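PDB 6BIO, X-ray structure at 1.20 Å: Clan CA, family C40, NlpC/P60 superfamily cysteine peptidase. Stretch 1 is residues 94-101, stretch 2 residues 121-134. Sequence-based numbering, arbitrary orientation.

Stretch 1 94-101: NIYSEPSR
Stretch 2, residues 121-134: NCDGFYRINYRGYI

Two apolar clusters join these stretches, and no direct hydrogen bond crosses between them. Strand 94-96 runs at 106° to strand 125-130, their axes 8.5 Å apart at closest. In the first cluster P99 lies over one face of the F125 ring (F125 chi1 -64°, chi2 78°): P99 CA sits 3.7 Å from the ring centroid, 20° off its normal, and P99 CB is 3.4 Å from F125 CD1. A flat ring suits this place because its face can receive the C-H of P99 CA; the P99 and F125 CA atoms are 6.0 Å apart. At the ring's edge, Y96 CD2 stands 4.1 Å from F125 CE2.

In the second cluster buried I95 (m, t) points toward stretch 2. Its apolar branches reach different neighbours: I95 CD1 lies 3.7 Å from both I128 CD1 (I128 p, t) and Y130 CB, while I95 CG2 packs 3.8 Å from I134 C. Beyond it, Y130 to Y133 form a type I' turn, in which G132 (91°/-13°) adopts angles that call for glycine.

Outward, P99 CB meets C122 O at 3.3 Å. D123 (52°/45°, chi1 m) suits the exposed polar edge, its carboxylate accepting from water: two waters each donate to P99 O at 2.8 Å; one also donates to D123 O (2.8 Å), the other to D123 OD2 (2.7 Å).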

# COMPACT_ATOMS: atom_id res chain seq x y z
N ASN A 94 -14.71 21.38 8.31
CA ASN A 94 -15.14 20.81 9.58
C ASN A 94 -14.41 19.50 9.85
O ASN A 94 -14.18 18.69 8.94
CB ASN A 94 -16.64 20.51 9.54
CG ASN A 94 -17.48 21.75 9.61
OD1 ASN A 94 -17.16 22.72 10.30
ND2 ASN A 94 -18.58 21.74 8.87
N ILE A 95 -14.09 19.27 11.11
CA ILE A 95 -13.80 17.93 11.60
C ILE A 95 -15.14 17.26 11.91
O ILE A 95 -15.92 17.79 12.71
CB ILE A 95 -12.89 17.97 12.85
CG1 ILE A 95 -11.52 18.51 12.50
CG2 ILE A 95 -12.77 16.55 13.45
CD1 ILE A 95 -10.65 18.80 13.69
N TYR A 96 -15.40 16.11 11.28
CA TYR A 96 -16.65 15.37 11.44
C TYR A 96 -16.44 14.14 12.32
O TYR A 96 -15.33 13.61 12.45
CB TYR A 96 -17.20 14.95 10.08
CG TYR A 96 -17.69 16.09 9.26
CD1 TYR A 96 -18.86 16.73 9.59
CD2 TYR A 96 -16.97 16.54 8.19
CE1 TYR A 96 -19.33 17.77 8.85
CE2 TYR A 96 -17.42 17.56 7.40
CZ TYR A 96 -18.61 18.20 7.76
OH TYR A 96 -19.12 19.24 7.01
N SER A 97 -17.53 13.63 12.87
CA SER A 97 -17.49 12.47 13.76
C SER A 97 -17.11 11.18 13.03
O SER A 97 -16.66 10.24 13.68
CB SER A 97 -18.83 12.26 14.46
OG SER A 97 -19.84 12.06 13.50
N GLU A 98 -17.32 11.13 11.72
CA GLU A 98 -17.08 9.94 10.91
C GLU A 98 -16.82 10.38 9.48
O GLU A 98 -17.21 11.49 9.07
CB GLU A 98 -18.26 8.96 10.95
CG GLU A 98 -19.57 9.58 10.45
CD GLU A 98 -20.73 8.62 10.49
OE1 GLU A 98 -20.92 7.92 11.51
OE2 GLU A 98 -21.47 8.55 9.50
N PRO A 99 -16.20 9.52 8.66
CA PRO A 99 -15.92 9.87 7.27
C PRO A 99 -17.10 9.52 6.38
O PRO A 99 -17.10 8.50 5.68
CB PRO A 99 -14.68 9.03 6.95
CG PRO A 99 -14.81 7.81 7.79
CD PRO A 99 -15.47 8.30 9.09
N SER A 100 -18.13 10.37 6.44
CA SER A 100 -19.34 10.21 5.66
C SER A 100 -19.88 11.61 5.42
O SER A 100 -19.31 12.60 5.88
CB SER A 100 -20.41 9.40 6.40
OG SER A 100 -21.00 10.23 7.39
N ARG A 101 -21.00 11.70 4.71
CA ARG A 101 -21.68 12.97 4.54
C ARG A 101 -22.80 13.21 5.57
O ARG A 101 -23.59 14.13 5.38
CB ARG A 101 -22.16 13.17 3.10
CG ARG A 101 -23.21 12.19 2.60
CD ARG A 101 -23.70 12.58 1.23
NE ARG A 101 -24.48 11.54 0.57
CZ ARG A 101 -25.79 11.37 0.66
NH1 ARG A 101 -26.51 12.21 1.43
NH2 ARG A 101 -26.41 10.40 -0.00
N ASN A 121 -6.36 7.86 4.35
CA ASN A 121 -7.12 7.08 3.38
C ASN A 121 -8.42 6.59 3.97
O ASN A 121 -8.89 5.50 3.66
CB ASN A 121 -6.30 5.93 2.78
CG ASN A 121 -6.91 5.32 1.54
OD1 ASN A 121 -7.62 5.98 0.80
ND2 ASN A 121 -6.56 4.08 1.27
N CYS A 122 -9.04 7.45 4.79
CA CYS A 122 -10.29 7.10 5.47
C CYS A 122 -11.49 7.49 4.59
O CYS A 122 -12.22 8.42 4.89
CB CYS A 122 -10.39 7.79 6.82
SG CYS A 122 -8.86 7.84 7.79
N ASP A 123 -11.63 6.78 3.48
CA ASP A 123 -12.77 6.96 2.59
C ASP A 123 -12.96 8.42 2.19
O ASP A 123 -14.09 8.95 2.20
CB ASP A 123 -14.04 6.40 3.21
CG ASP A 123 -13.93 4.92 3.50
OD1 ASP A 123 -13.12 4.22 2.88
OD2 ASP A 123 -14.60 4.45 4.41
N GLY A 124 -11.86 9.08 1.83
CA GLY A 124 -11.89 10.47 1.38
C GLY A 124 -11.55 11.48 2.45
O GLY A 124 -11.58 12.68 2.16
N PHE A 125 -11.12 11.01 3.63
CA PHE A 125 -10.83 11.84 4.79
C PHE A 125 -9.51 11.41 5.41
O PHE A 125 -9.10 10.26 5.28
CB PHE A 125 -11.91 11.71 5.88
CG PHE A 125 -13.29 12.20 5.48
CD1 PHE A 125 -14.12 11.42 4.67
CD2 PHE A 125 -13.81 13.38 6.02
CE1 PHE A 125 -15.39 11.86 4.36
CE2 PHE A 125 -15.08 13.82 5.70
CZ PHE A 125 -15.87 13.05 4.87
N TYR A 126 -8.85 12.32 6.15
CA TYR A 126 -7.87 11.96 7.17
C TYR A 126 -8.57 11.98 8.52
O TYR A 126 -9.52 12.76 8.72
CB TYR A 126 -6.70 12.97 7.24
CG TYR A 126 -5.76 12.96 6.05
CD1 TYR A 126 -4.71 12.05 5.97
CD2 TYR A 126 -5.94 13.85 5.00
CE1 TYR A 126 -3.87 12.04 4.91
CE2 TYR A 126 -5.06 13.85 3.92
CZ TYR A 126 -4.03 12.95 3.89
OH TYR A 126 -3.15 12.87 2.85
N ARG A 127 -8.04 11.24 9.47
CA ARG A 127 -8.42 11.44 10.86
C ARG A 127 -7.33 12.29 11.48
O ARG A 127 -6.15 12.00 11.31
CB ARG A 127 -8.59 10.13 11.62
CG ARG A 127 -9.31 10.34 12.96
CD ARG A 127 -9.70 9.03 13.66
NE ARG A 127 -8.56 8.25 14.07
CZ ARG A 127 -7.97 8.35 15.26
NH1 ARG A 127 -6.91 7.60 15.53
NH2 ARG A 127 -8.41 9.21 16.17
N ILE A 128 -7.74 13.36 12.19
CA ILE A 128 -6.79 14.34 12.71
C ILE A 128 -7.12 14.72 14.14
O ILE A 128 -8.22 14.49 14.65
CB ILE A 128 -6.69 15.64 11.86
CG1 ILE A 128 -8.01 16.43 11.88
CG2 ILE A 128 -6.25 15.36 10.45
CD1 ILE A 128 -7.88 17.87 11.49
N ASN A 129 -6.12 15.33 14.76
CA ASN A 129 -6.25 16.07 16.02
C ASN A 129 -5.94 17.53 15.73
O ASN A 129 -4.84 17.85 15.26
CB ASN A 129 -5.24 15.52 17.04
CG ASN A 129 -5.30 16.24 18.36
OD1 ASN A 129 -5.38 17.47 18.44
ND2 ASN A 129 -5.20 15.48 19.42
N TYR A 130 -6.91 18.43 15.99
CA TYR A 130 -6.70 19.87 15.99
C TYR A 130 -7.04 20.38 17.39
O TYR A 130 -8.19 20.31 17.79
CB TYR A 130 -7.62 20.52 14.96
CG TYR A 130 -7.64 22.05 15.03
CD1 TYR A 130 -6.46 22.76 14.90
CD2 TYR A 130 -8.81 22.77 15.26
CE1 TYR A 130 -6.44 24.14 14.99
CE2 TYR A 130 -8.79 24.16 15.30
CZ TYR A 130 -7.61 24.83 15.16
OH TYR A 130 -7.65 26.22 15.24
N ARG A 131 -6.04 20.88 18.12
CA ARG A 131 -6.28 21.49 19.43
C ARG A 131 -6.99 20.53 20.39
O ARG A 131 -7.77 20.96 21.24
CB ARG A 131 -7.12 22.79 19.34
CG ARG A 131 -6.53 23.99 18.64
CD ARG A 131 -7.55 25.18 18.60
NE ARG A 131 -7.95 25.66 19.94
CZ ARG A 131 -7.13 26.29 20.76
NH1 ARG A 131 -5.86 26.50 20.40
NH2 ARG A 131 -7.56 26.70 21.95
N GLY A 132 -6.74 19.22 20.28
CA GLY A 132 -7.40 18.26 21.12
C GLY A 132 -8.70 17.70 20.57
O GLY A 132 -9.22 16.72 21.12
N TYR A 133 -9.25 18.31 19.52
CA TYR A 133 -10.49 17.86 18.88
C TYR A 133 -10.12 16.82 17.82
O TYR A 133 -9.24 17.07 16.98
CB TYR A 133 -11.21 19.03 18.20
CG TYR A 133 -11.71 20.07 19.20
CD1 TYR A 133 -12.96 19.95 19.79
CD2 TYR A 133 -10.92 21.13 19.56
CE1 TYR A 133 -13.40 20.86 20.72
CE2 TYR A 133 -11.39 22.09 20.47
CZ TYR A 133 -12.59 21.93 21.04
OH TYR A 133 -12.98 22.89 21.94
N ILE A 134 -10.80 15.68 17.84
CA ILE A 134 -10.41 14.52 17.05
C ILE A 134 -11.54 14.13 16.10
O ILE A 134 -12.70 14.03 16.50
CB ILE A 134 -10.07 13.36 17.99
CG1 ILE A 134 -8.81 13.71 18.83
CG2 ILE A 134 -9.81 12.07 17.21
CD1 ILE A 134 -8.73 12.93 20.09
O HOH W 1 -16.75 8.74 2.92
O HOH W 2 -16.68 5.72 5.50